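Local coordinates for protein LbaCas13a H328A (C2c2) (Lachnospiraceae bacterium NK4A179, PDB 5WLH) that binds its CRISPR guide RNA precursor and, as a Cas13a enzyme, probably cleaves RNA targets under the direction of that guide, at residues A[274-279]-A[404-409]; A[281-286]-A[393-398]. All coordinates share one frame; numbering follows the deposited sequence.

Interaction 1: A[274-279]-A[404-409]. With nucleotides of chain B.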
ATOM      1  N   SER A 274     -18.539 -18.425 -20.849  1.00 25.23           N
ATOM      2  CA  SER A 274     -19.251 -17.164 -21.034  1.00 28.37           C
ATOM      3  C   SER A 274     -20.715 -17.287 -20.629  1.00 26.96           C
ATOM      4  O   SER A 274     -21.286 -16.358 -20.049  1.00 27.22           O
ATOM      5  CB  SER A 274     -19.138 -16.712 -22.490  1.00 33.89           C
ATOM      6  OG  SER A 274     -17.848 -16.170 -22.736  1.00 45.32           O
ATOM      7  N   ALA A 275     -21.346 -18.420 -20.936  1.00 28.30           N
ATOM      8  CA  ALA A 275     -22.755 -18.586 -20.587  1.00 27.71           C
ATOM      9  C   ALA A 275     -22.943 -18.654 -19.078  1.00 27.41           C
ATOM     10  O   ALA A 275     -23.923 -18.114 -18.541  1.00 25.79           O
ATOM     11  CB  ALA A 275     -23.323 -19.834 -21.260  1.00 34.40           C
ATOM     12  N   GLU A 276     -22.006 -19.296 -18.372  1.00 25.79           N
ATOM     13  CA  GLU A 276     -22.081 -19.300 -16.917  1.00 24.76           C
ATOM     14  C   GLU A 276     -21.933 -17.890 -16.376  1.00 23.63           C
ATOM     15  O   GLU A 276     -22.618 -17.506 -15.423  1.00 25.39           O
ATOM     16  CB  GLU A 276     -21.011 -20.221 -16.338  1.00 24.50           C
ATOM     17  CG  GLU A 276     -21.310 -21.707 -16.609  1.00 28.33           C
ATOM     18  CD  GLU A 276     -20.269 -22.638 -16.009  1.00 34.97           C
ATOM     19  OE1 GLU A 276     -19.601 -22.233 -15.034  1.00 33.78           O
ATOM     20  OE2 GLU A 276     -20.122 -23.778 -16.513  1.00 28.35           O
ATOM     21  N   LYS A 277     -21.018 -17.118 -16.967  1.00 23.09           N
ATOM     22  CA  LYS A 277     -20.792 -15.742 -16.536  1.00 24.81           C
ATOM     23  C   LYS A 277     -22.030 -14.884 -16.775  1.00 24.73           C
ATOM     24  O   LYS A 277     -22.442 -14.098 -15.904  1.00 22.40           O
ATOM     25  CB  LYS A 277     -19.593 -15.174 -17.292  1.00 25.45           C
ATOM     26  CG  LYS A 277     -19.208 -13.757 -16.874  1.00 32.35           C
ATOM     27  CD  LYS A 277     -18.770 -13.717 -15.433  1.00 31.19           C
ATOM     28  CE  LYS A 277     -17.705 -12.637 -15.216  1.00 31.44           C
ATOM     29  NZ  LYS A 277     -16.404 -12.938 -15.886  1.00 33.22           N
ATOM     30  N   GLU A 278     -22.638 -15.021 -17.952  1.00 26.36           N
ATOM     31  CA  GLU A 278     -23.898 -14.318 -18.209  1.00 27.98           C
ATOM     32  C   GLU A 278     -24.954 -14.696 -17.180  1.00 24.60           C
ATOM     33  O   GLU A 278     -25.770 -13.861 -16.781  1.00 26.74           O
ATOM     34  CB  GLU A 278     -24.395 -14.622 -19.621  1.00 31.54           C
ATOM     35  CG  GLU A 278     -23.590 -13.981 -20.749  1.00 38.52           C
ATOM     36  CD  GLU A 278     -23.886 -12.495 -20.968  1.00 38.18           C
ATOM     37  OE1 GLU A 278     -24.693 -11.904 -20.222  1.00 36.91           O
ATOM     38  OE2 GLU A 278     -23.302 -11.913 -21.911  1.00 44.51           O
ATOM     39  N   ALA A 279     -24.963 -15.957 -16.739  1.00 22.19           N
ATOM     40  CA  ALA A 279     -25.945 -16.365 -15.747  1.00 25.12           C
ATOM     41  C   ALA A 279     -25.699 -15.648 -14.433  1.00 24.27           C
ATOM     42  O   ALA A 279     -26.648 -15.241 -13.752  1.00 21.96           O
ATOM     43  CB  ALA A 279     -25.912 -17.883 -15.527  1.00 24.76           C
ATOM     44  N   PHE A 404     -21.606 -21.273  -9.999  1.00 19.98           N
ATOM     45  CA  PHE A 404     -21.296 -21.345  -8.585  1.00 19.47           C
ATOM     46  C   PHE A 404     -20.471 -22.589  -8.266  1.00 22.11           C
ATOM     47  O   PHE A 404     -19.521 -22.521  -7.483  1.00 22.50           O
ATOM     48  CB  PHE A 404     -22.597 -21.308  -7.777  1.00 18.20           C
ATOM     49  CG  PHE A 404     -23.122 -19.914  -7.551  1.00 21.58           C
ATOM     50  CD1 PHE A 404     -22.284 -18.913  -7.063  1.00 23.26           C
ATOM     51  CD2 PHE A 404     -24.437 -19.591  -7.862  1.00 22.78           C
ATOM     52  CE1 PHE A 404     -22.764 -17.616  -6.873  1.00 23.16           C
ATOM     53  CE2 PHE A 404     -24.927 -18.302  -7.651  1.00 24.32           C
ATOM     54  CZ  PHE A 404     -24.086 -17.313  -7.168  1.00 24.89           C
ATOM     55  N   ILE A 405     -20.804 -23.734  -8.867  1.00 23.58           N
ATOM     56  CA  ILE A 405     -20.006 -24.932  -8.603  1.00 23.51           C
ATOM     57  C   ILE A 405     -18.562 -24.722  -9.055  1.00 21.68           C
ATOM     58  O   ILE A 405     -17.615 -25.151  -8.379  1.00 24.51           O
ATOM     59  CB  ILE A 405     -20.644 -26.159  -9.273  1.00 23.13           C
ATOM     60  CG1 ILE A 405     -21.928 -26.528  -8.527  1.00 25.74           C
ATOM     61  CG2 ILE A 405     -19.676 -27.362  -9.247  1.00 24.13           C
ATOM     62  CD1 ILE A 405     -22.839 -27.415  -9.298  1.00 26.74           C
ATOM     63  N   HIS A 406     -18.369 -24.027 -10.176  1.00 21.00           N
ATOM     64  CA  HIS A 406     -17.016 -23.691 -10.618  1.00 23.22           C
ATOM     65  C   HIS A 406     -16.326 -22.737  -9.649  1.00 26.25           C
ATOM     66  O   HIS A 406     -15.120 -22.876  -9.402  1.00 23.40           O
ATOM     67  CB  HIS A 406     -17.048 -23.093 -12.019  1.00 23.48           C
ATOM     68  CG  HIS A 406     -17.086 -24.124 -13.105  1.00 27.34           C
ATOM     69  ND1 HIS A 406     -17.995 -24.084 -14.140  1.00 30.80           N
ATOM     70  CD2 HIS A 406     -16.332 -25.232 -13.308  1.00 30.67           C
ATOM     71  CE1 HIS A 406     -17.797 -25.121 -14.937  1.00 36.90           C
ATOM     72  NE2 HIS A 406     -16.789 -25.829 -14.457  1.00 32.98           N
ATOM     73  N   ARG A 407     -17.058 -21.737  -9.124  1.00 22.88           N
ATOM     74  CA  ARG A 407     -16.498 -20.882  -8.076  1.00 20.86           C
ATOM     75  C   ARG A 407     -16.095 -21.701  -6.857  1.00 22.38           C
ATOM     76  O   ARG A 407     -15.036 -21.464  -6.264  1.00 22.05           O
ATOM     77  CB  ARG A 407     -17.502 -19.802  -7.635  1.00 23.31           C
ATOM     78  CG  ARG A 407     -17.837 -18.739  -8.662  1.00 23.18           C
ATOM     79  CD  ARG A 407     -16.599 -17.995  -9.155  1.00 26.50           C
ATOM     80  NE  ARG A 407     -15.827 -17.392  -8.069  1.00 23.75           N
ATOM     81  CZ  ARG A 407     -14.615 -16.887  -8.249  1.00 24.20           C
ATOM     82  NH1 ARG A 407     -14.074 -16.914  -9.468  1.00 23.52           N
ATOM     83  NH2 ARG A 407     -13.958 -16.347  -7.233  1.00 25.51           N
ATOM     84  N   ILE A 408     -16.958 -22.632  -6.436  1.00 19.61           N
ATOM     85  CA  ILE A 408     -16.666 -23.438  -5.253  1.00 19.58           C
ATOM     86  C   ILE A 408     -15.395 -24.243  -5.473  1.00 21.28           C
ATOM     87  O   ILE A 408     -14.506 -24.289  -4.615  1.00 21.25           O
ATOM     88  CB  ILE A 408     -17.848 -24.369  -4.923  1.00 21.59           C
ATOM     89  CG1 ILE A 408     -19.071 -23.562  -4.501  1.00 22.98           C
ATOM     90  CG2 ILE A 408     -17.460 -25.287  -3.772  1.00 21.97           C
ATOM     91  CD1 ILE A 408     -20.362 -24.405  -4.408  1.00 24.94           C
ATOM     92  N   GLU A 409     -15.318 -24.925  -6.619  1.00 22.36           N
ATOM     93  CA  GLU A 409     -14.144 -25.733  -6.918  1.00 24.02           C
ATOM     94  C   GLU A 409     -12.893 -24.882  -6.914  1.00 26.79           C
ATOM     95  O   GLU A 409     -11.848 -25.286  -6.381  1.00 23.05           O
ATOM     96  CB  GLU A 409     -14.309 -26.408  -8.276  1.00 24.79           C
ATOM     97  CG  GLU A 409     -13.082 -27.201  -8.699  1.00 23.90           C
ATOM     98  CD  GLU A 409     -13.219 -27.807 -10.077  1.00 25.65           C
ATOM     99  OE1 GLU A 409     -13.510 -27.061 -11.038  1.00 27.88           O
ATOM    100  OE2 GLU A 409     -13.028 -29.039 -10.186  1.00 29.22           O
TER
ATOM    101  P     A B  16     -13.166 -31.308 -20.279  1.00 37.97           P
ATOM    102  OP1   A B  16     -12.861 -31.959 -21.576  1.00 43.10           O
ATOM    103  OP2   A B  16     -14.284 -30.328 -20.183  1.00 33.51           O
ATOM    104  O5'   A B  16     -13.469 -32.448 -19.220  1.00 34.32           O
ATOM    105  C5'   A B  16     -12.640 -33.604 -19.109  1.00 33.68           C
ATOM    106  C4'   A B  16     -13.055 -34.456 -17.931  1.00 37.61           C
ATOM    107  O4'   A B  16     -12.957 -33.653 -16.730  1.00 33.78           O
ATOM    108  C3'   A B  16     -14.491 -34.965 -17.970  1.00 34.39           C
ATOM    109  O3'   A B  16     -14.584 -36.151 -17.190  1.00 42.74           O
ATOM    110  C2'   A B  16     -15.253 -33.869 -17.246  1.00 32.36           C
ATOM    111  O2'   A B  16     -16.448 -34.315 -16.644  1.00 33.88           O
ATOM    112  C1'   A B  16     -14.247 -33.434 -16.184  1.00 35.46           C
ATOM    113  N9    A B  16     -14.310 -32.010 -15.856  1.00 34.39           N
ATOM    114  C8    A B  16     -14.665 -30.939 -16.641  1.00 35.09           C
ATOM    115  N7    A B  16     -14.544 -29.788 -16.018  1.00 30.33           N
ATOM    116  C5    A B  16     -14.069 -30.139 -14.761  1.00 28.76           C
ATOM    117  C6    A B  16     -13.733 -29.387 -13.630  1.00 30.55           C
ATOM    118  N6    A B  16     -13.830 -28.049 -13.577  1.00 27.55           N
ATOM    119  N1    A B  16     -13.284 -30.068 -12.554  1.00 27.57           N
ATOM    120  C2    A B  16     -13.184 -31.407 -12.595  1.00 35.37           C
ATOM    121  N3    A B  16     -13.463 -32.230 -13.608  1.00 32.95           N
ATOM    122  C4    A B  16     -13.908 -31.513 -14.659  1.00 31.89           C
ATOM    123  P     G B  15      -9.964 -27.036 -23.136  1.00 31.83           P
ATOM    124  OP1   G B  15      -9.459 -28.073 -24.085  1.00 33.84           O
ATOM    125  OP2   G B  15     -10.996 -26.063 -23.591  1.00 29.57           O
ATOM    126  O5'   G B  15     -10.478 -27.724 -21.810  1.00 28.67           O
ATOM    127  C5'   G B  15      -9.689 -28.717 -21.179  1.00 30.70           C
ATOM    128  C4'   G B  15     -10.117 -28.937 -19.758  1.00 33.29           C
ATOM    129  O4'   G B  15      -9.958 -27.715 -18.995  1.00 31.02           O
ATOM    130  C3'   G B  15     -11.571 -29.322 -19.548  1.00 35.20           C
ATOM    131  O3'   G B  15     -11.768 -30.709 -19.774  1.00 39.62           O
ATOM    132  C2'   G B  15     -11.809 -28.906 -18.105  1.00 34.33           C
ATOM    133  O2'   G B  15     -11.254 -29.869 -17.222  1.00 32.26           O
ATOM    134  C1'   G B  15     -10.963 -27.632 -18.011  1.00 28.37           C
ATOM    135  N9    G B  15     -11.772 -26.425 -18.256  1.00 29.48           N
ATOM    136  C8    G B  15     -12.092 -25.885 -19.480  1.00 32.43           C
ATOM    137  N7    G B  15     -12.849 -24.823 -19.392  1.00 30.85           N
ATOM    138  C5    G B  15     -13.040 -24.659 -18.028  1.00 30.41           C
ATOM    139  C6    G B  15     -13.777 -23.673 -17.334  1.00 29.89           C
ATOM    140  O6    G B  15     -14.413 -22.732 -17.824  1.00 32.10           O
ATOM    141  N1    G B  15     -13.731 -23.868 -15.961  1.00 28.69           N
ATOM    142  C2    G B  15     -13.040 -24.878 -15.336  1.00 29.51           C
ATOM    143  N2    G B  15     -13.102 -24.899 -13.997  1.00 29.55           N
ATOM    144  N3    G B  15     -12.344 -25.808 -15.974  1.00 26.44           N
ATOM    145  C4    G B  15     -12.390 -25.643 -17.310  1.00 28.37           C
ATOM    146  P     A B  18      -9.489 -37.668 -13.941  1.00 51.96           P
ATOM    147  OP1   A B  18      -8.205 -37.974 -13.266  1.00 50.24           O
ATOM    148  OP2   A B  18     -10.774 -38.127 -13.347  1.00 50.23           O
ATOM    149  O5'   A B  18      -9.606 -36.080 -14.109  1.00 48.99           O
ATOM    150  C5'   A B  18      -8.608 -35.339 -14.799  1.00 41.35           C
ATOM    151  C4'   A B  18      -9.215 -34.269 -15.674  1.00 38.29           C
ATOM    152  O4'   A B  18     -10.276 -33.599 -14.944  1.00 41.34           O
ATOM    153  C3'   A B  18      -8.276 -33.143 -16.087  1.00 36.03           C
ATOM    154  O3'   A B  18      -7.461 -33.464 -17.197  1.00 33.96           O
ATOM    155  C2'   A B  18      -9.236 -31.990 -16.346  1.00 33.67           C
ATOM    156  O2'   A B  18      -9.868 -32.141 -17.608  1.00 34.14           O
ATOM    157  C1'   A B  18     -10.280 -32.220 -15.253  1.00 34.53           C
ATOM    158  N9    A B  18      -9.983 -31.474 -14.017  1.00 32.36           N
ATOM    159  C8    A B  18      -9.518 -31.965 -12.820  1.00 34.42           C
ATOM    160  N7    A B  18      -9.367 -31.055 -11.891  1.00 38.83           N
ATOM    161  C5    A B  18      -9.759 -29.878 -12.513  1.00 35.44           C
ATOM    162  C6    A B  18      -9.831 -28.543 -12.082  1.00 36.06           C
ATOM    163  N6    A B  18      -9.505 -28.120 -10.864  1.00 36.08           N
ATOM    164  N1    A B  18     -10.266 -27.618 -12.967  1.00 35.22           N
ATOM    165  C2    A B  18     -10.604 -28.019 -14.198  1.00 31.63           C
ATOM    166  N3    A B  18     -10.579 -29.237 -14.723  1.00 32.62           N
ATOM    167  C4    A B  18     -10.134 -30.125 -13.822  1.00 34.24           C
TER
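A histidine-carboxylate hydrogen bond joins helix 268-287 to helix 398-417 here, at a surface where side chains meet bases of the bound pre-crRNA. Glu276 and His406 alone make the contact, and the two segments bury just 89 Å² between them; their closest CA atoms, of Glu276 and Phe404, are still 8.6 Å apart. His406 ND1 donates to Glu276 OE1 over 2.6 Å, with an N-H...O angle of 159°. The carboxylate receives it through the syn lone pair of OE1 and lies nearly coplanar with the imidazole, the planes differing by 11°. Glu276 spans the gap because its chain runs extended beyond CG (chi2 -179°). N1 of G15 of chain B lies over one face of the His406 ring, 3.8 Å above the plane and offset toward the rim, and Tyr379 also meets the ring. One helical turn on, Glu409 reaches adenine A16 of chain B, whose N6 donates to Glu409 OE1 at 2.7 Å, while Glu409 OE2 comes within 2.6 Å of A16 N1. Were His406 replaced by alanine, the Glu276 carboxylate would probably lose this donor, and G15 its neighbouring ring. With ND1 committed to Glu276, the bond probably restrains the imidazole's rotation, and the nearby carboxylate would tend to polarise the ring that meets the guanine.

Interaction 2: A[281-286]-A[393-398]; sequences KKFLSD and RYFDDK
An aromatic pair packs helix 268-287 against the loop that leads into helix 398-417, the two segments burying 103 Å² together. Phe283 and Phe395, both buried, meet where the CD2-CE2 side of Phe283 faces CZ and CE1 of Phe395: Phe283 CE2 lies 3.7 Å from Phe395 CZ and 3.9 Å from Phe395 CE1. The ring centroids are 5.7 Å apart and the planes stand at 89°, yet the approach is oblique and fits neither a stack nor a T-shape. Phe283 holds CG opposite its backbone N (chi1 175°), which carries the ring off the helix toward the loop. Charged residues lie beside the pair. Lys282 NZ forms a salt bridge with Asp286 OD2, one turn further along the same helix, whose hydrogen bond is weak at 3.4 Å, and stands 5.0 Å from Asp397 OD2, a separation that permits at most a longer-range attraction. Asp397 is the N-cap of helix 398-417, its OD1 accepting from the backbone N of Met399. Around the pair, Leu400 of that helix touches both phenylalanines, Asn390 and Asn401 bond the carbonyl of Phe395, and Tyr394 packs on Leu305 and Leu308 of helix 292-311, so the loop is wedged among three helices while Leu284 touches strand 258-260.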
ATOM      1  N   LYS A 281     -24.172 -12.705 -14.131  1.00 23.81           N
ATOM      2  CA  LYS A 281     -24.596 -11.328 -14.380  1.00 24.86           C
ATOM      3  C   LYS A 281     -26.087 -11.159 -14.116  1.00 23.92           C
ATOM      4  O   LYS A 281     -26.524 -10.154 -13.530  1.00 23.32           O
ATOM      5  CB  LYS A 281     -24.256 -10.949 -15.822  1.00 25.99           C
ATOM      6  CG  LYS A 281     -24.718  -9.571 -16.220  1.00 30.85           C
ATOM      7  CD  LYS A 281     -23.669  -8.941 -17.117  1.00 39.65           C
ATOM      8  CE  LYS A 281     -23.885  -9.298 -18.556  1.00 43.36           C
ATOM      9  NZ  LYS A 281     -25.135  -8.675 -19.043  1.00 50.88           N
ATOM     10  N   LYS A 282     -26.884 -12.153 -14.511  1.00 25.23           N
ATOM     11  CA  LYS A 282     -28.311 -12.098 -14.234  1.00 22.88           C
ATOM     12  C   LYS A 282     -28.581 -12.239 -12.744  1.00 24.35           C
ATOM     13  O   LYS A 282     -29.459 -11.560 -12.206  1.00 23.23           O
ATOM     14  CB  LYS A 282     -29.061 -13.173 -15.029  1.00 24.05           C
ATOM     15  CG  LYS A 282     -30.550 -13.223 -14.664  1.00 29.57           C
ATOM     16  CD  LYS A 282     -31.369 -13.952 -15.717  1.00 39.25           C
ATOM     17  CE  LYS A 282     -32.804 -14.150 -15.238  1.00 44.18           C
ATOM     18  NZ  LYS A 282     -32.937 -15.387 -14.418  1.00 46.74           N
ATOM     19  N   PHE A 283     -27.820 -13.098 -12.055  1.00 24.09           N
ATOM     20  CA  PHE A 283     -27.921 -13.177 -10.603  1.00 24.85           C
ATOM     21  C   PHE A 283     -27.720 -11.809  -9.963  1.00 24.31           C
ATOM     22  O   PHE A 283     -28.454 -11.430  -9.046  1.00 23.32           O
ATOM     23  CB  PHE A 283     -26.899 -14.180 -10.051  1.00 23.47           C
ATOM     24  CG  PHE A 283     -26.841 -14.237  -8.547  1.00 24.85           C
ATOM     25  CD1 PHE A 283     -25.985 -13.406  -7.825  1.00 22.73           C
ATOM     26  CD2 PHE A 283     -27.608 -15.147  -7.851  1.00 23.93           C
ATOM     27  CE1 PHE A 283     -25.930 -13.471  -6.452  1.00 23.29           C
ATOM     28  CE2 PHE A 283     -27.552 -15.223  -6.475  1.00 23.92           C
ATOM     29  CZ  PHE A 283     -26.715 -14.376  -5.764  1.00 27.94           C
ATOM     30  N   LEU A 284     -26.682 -11.079 -10.389  1.00 22.94           N
ATOM     31  CA  LEU A 284     -26.404  -9.785  -9.766  1.00 19.67           C
ATOM     32  C   LEU A 284     -27.550  -8.814  -9.988  1.00 21.28           C
ATOM     33  O   LEU A 284     -27.891  -8.025  -9.098  1.00 21.39           O
ATOM     34  CB  LEU A 284     -25.119  -9.190 -10.323  1.00 22.24           C
ATOM     35  CG  LEU A 284     -23.822  -9.821  -9.852  1.00 19.12           C
ATOM     36  CD1 LEU A 284     -22.687  -9.116 -10.611  1.00 20.09           C
ATOM     37  CD2 LEU A 284     -23.648  -9.702  -8.328  1.00 23.70           C
ATOM     38  N   SER A 285     -28.162  -8.871 -11.168  1.00 22.04           N
ATOM     39  CA  SER A 285     -29.334  -8.044 -11.450  1.00 25.15           C
ATOM     40  C   SER A 285     -30.519  -8.434 -10.565  1.00 27.26           C
ATOM     41  O   SER A 285     -31.147  -7.577  -9.930  1.00 24.49           O
ATOM     42  CB  SER A 285     -29.688  -8.167 -12.933  1.00 26.31           C
ATOM     43  OG  SER A 285     -30.800  -7.348 -13.268  1.00 25.89           O
ATOM     44  N   ASP A 286     -30.836  -9.730 -10.510  1.00 24.01           N
ATOM     45  CA  ASP A 286     -31.981 -10.205  -9.736  1.00 25.62           C
ATOM     46  C   ASP A 286     -31.787 -10.010  -8.246  1.00 24.85           C
ATOM     47  O   ASP A 286     -32.759  -9.763  -7.516  1.00 23.52           O
ATOM     48  CB  ASP A 286     -32.225 -11.685 -10.022  1.00 26.76           C
ATOM     49  CG  ASP A 286     -32.739 -11.917 -11.414  1.00 30.78           C
ATOM     50  OD1 ASP A 286     -33.259 -10.949 -12.012  1.00 29.19           O
ATOM     51  OD2 ASP A 286     -32.616 -13.054 -11.908  1.00 32.62           O
ATOM     52  N   ARG A 393     -34.242 -26.832  -5.330  1.00 32.30           N
ATOM     53  CA  ARG A 393     -33.223 -26.679  -4.297  1.00 29.94           C
ATOM     54  C   ARG A 393     -32.256 -25.562  -4.645  1.00 26.01           C
ATOM     55  O   ARG A 393     -31.857 -24.783  -3.774  1.00 28.21           O
ATOM     56  CB  ARG A 393     -32.431 -27.973  -4.138  1.00 30.27           C
ATOM     57  CG  ARG A 393     -33.050 -28.994  -3.215  1.00 35.18           C
ATOM     58  CD  ARG A 393     -32.318 -30.315  -3.325  1.00 39.22           C
ATOM     59  NE  ARG A 393     -33.077 -31.391  -2.700  1.00 42.09           N
ATOM     60  CZ  ARG A 393     -33.966 -32.143  -3.338  1.00 46.66           C
ATOM     61  NH1 ARG A 393     -34.212 -31.945  -4.630  1.00 45.05           N
ATOM     62  NH2 ARG A 393     -34.606 -33.094  -2.681  1.00 52.36           N
ATOM     63  N   TYR A 394     -31.821 -25.518  -5.902  1.00 28.13           N
ATOM     64  CA  TYR A 394     -30.780 -24.635  -6.385  1.00 25.98           C
ATOM     65  C   TYR A 394     -31.436 -23.609  -7.302  1.00 26.62           C
ATOM     66  O   TYR A 394     -32.657 -23.382  -7.224  1.00 26.25           O
ATOM     67  CB  TYR A 394     -29.693 -25.479  -7.059  1.00 24.54           C
ATOM     68  CG  TYR A 394     -29.371 -26.728  -6.254  1.00 26.90           C
ATOM     69  CD1 TYR A 394     -28.839 -26.634  -4.977  1.00 27.08           C
ATOM     70  CD2 TYR A 394     -29.637 -28.001  -6.765  1.00 30.15           C
ATOM     71  CE1 TYR A 394     -28.563 -27.773  -4.219  1.00 29.11           C
ATOM     72  CE2 TYR A 394     -29.370 -29.138  -6.025  1.00 29.82           C
ATOM     73  CZ  TYR A 394     -28.836 -29.018  -4.754  1.00 31.73           C
ATOM     74  OH  TYR A 394     -28.559 -30.140  -4.010  1.00 27.23           O
ATOM     75  N   PHE A 395     -30.649 -22.997  -8.179  1.00 26.54           N
ATOM     76  CA  PHE A 395     -31.234 -22.026  -9.085  1.00 27.49           C
ATOM     77  C   PHE A 395     -31.885 -22.722 -10.275  1.00 31.41           C
ATOM     78  O   PHE A 395     -31.461 -23.804 -10.704  1.00 27.13           O
ATOM     79  CB  PHE A 395     -30.173 -21.020  -9.532  1.00 27.10           C
ATOM     80  CG  PHE A 395     -29.622 -20.203  -8.392  1.00 24.26           C
ATOM     81  CD1 PHE A 395     -30.328 -19.128  -7.879  1.00 24.30           C
ATOM     82  CD2 PHE A 395     -28.414 -20.544  -7.797  1.00 24.90           C
ATOM     83  CE1 PHE A 395     -29.815 -18.388  -6.806  1.00 25.84           C
ATOM     84  CE2 PHE A 395     -27.908 -19.818  -6.744  1.00 25.39           C
ATOM     85  CZ  PHE A 395     -28.609 -18.736  -6.240  1.00 24.93           C
ATOM     86  N   ASP A 396     -32.959 -22.105 -10.787  1.00 31.78           N
ATOM     87  CA  ASP A 396     -33.591 -22.613 -12.004  1.00 36.24           C
ATOM     88  C   ASP A 396     -32.625 -22.609 -13.178  1.00 33.50           C
ATOM     89  O   ASP A 396     -32.727 -23.453 -14.070  1.00 34.16           O
ATOM     90  CB  ASP A 396     -34.820 -21.780 -12.382  1.00 38.90           C
ATOM     91  CG  ASP A 396     -35.926 -21.829 -11.344  1.00 44.24           C
ATOM     92  OD1 ASP A 396     -35.855 -22.654 -10.405  1.00 46.58           O
ATOM     93  OD2 ASP A 396     -36.881 -21.028 -11.482  1.00 42.03           O
ATOM     94  N   ASP A 397     -31.714 -21.642 -13.224  1.00 27.79           N
ATOM     95  CA  ASP A 397     -30.796 -21.519 -14.346  1.00 31.18           C
ATOM     96  C   ASP A 397     -29.638 -22.483 -14.123  1.00 33.29           C
ATOM     97  O   ASP A 397     -28.821 -22.279 -13.218  1.00 29.62           O
ATOM     98  CB  ASP A 397     -30.310 -20.080 -14.471  1.00 32.84           C
ATOM     99  CG  ASP A 397     -29.574 -19.822 -15.763  1.00 35.33           C
ATOM    100  OD1 ASP A 397     -29.069 -20.781 -16.386  1.00 36.40           O
ATOM    101  OD2 ASP A 397     -29.496 -18.642 -16.158  1.00 41.95           O
ATOM    102  N   LYS A 398     -29.582 -23.537 -14.941  1.00 33.20           N
ATOM    103  CA  LYS A 398     -28.520 -24.533 -14.822  1.00 34.09           C
ATOM    104  C   LYS A 398     -27.145 -23.892 -14.929  1.00 30.33           C
ATOM    105  O   LYS A 398     -26.207 -24.315 -14.250  1.00 27.17           O
ATOM    106  CB  LYS A 398     -28.671 -25.601 -15.903  1.00 38.03           C
ATOM    107  CG  LYS A 398     -30.053 -26.250 -15.945  1.00 49.02           C
ATOM    108  CD  LYS A 398     -29.971 -27.771 -15.896  1.00 57.88           C
ATOM    109  CE  LYS A 398     -31.225 -28.384 -15.271  1.00 62.39           C
ATOM    110  NZ  LYS A 398     -31.314 -28.146 -13.793  1.00 63.50           N
TER

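In the fold
Interactions 1 and 2 fasten points about two turns apart on helix 268-287 to helix 398-417 and to the loop before it, with centres 10 Å apart; along the chain, interaction 2 is nested within the loop closed by interaction 1. They join physically through Phe404, whose CE2 is 3.5 Å from Phe395 CE2 and whose ring meets that of Phe283 edge-to-face, and through Ala279 CB packing on Asp397 OD2. Their chemistry follows their place. Interaction 1, partly buried against RNA, relies on a polar bond between a carboxylate and an imidazole, whereas interaction 2, its nearest atom about 9 Å from nucleic acid, is buried aromatic packing bordered by surface charges.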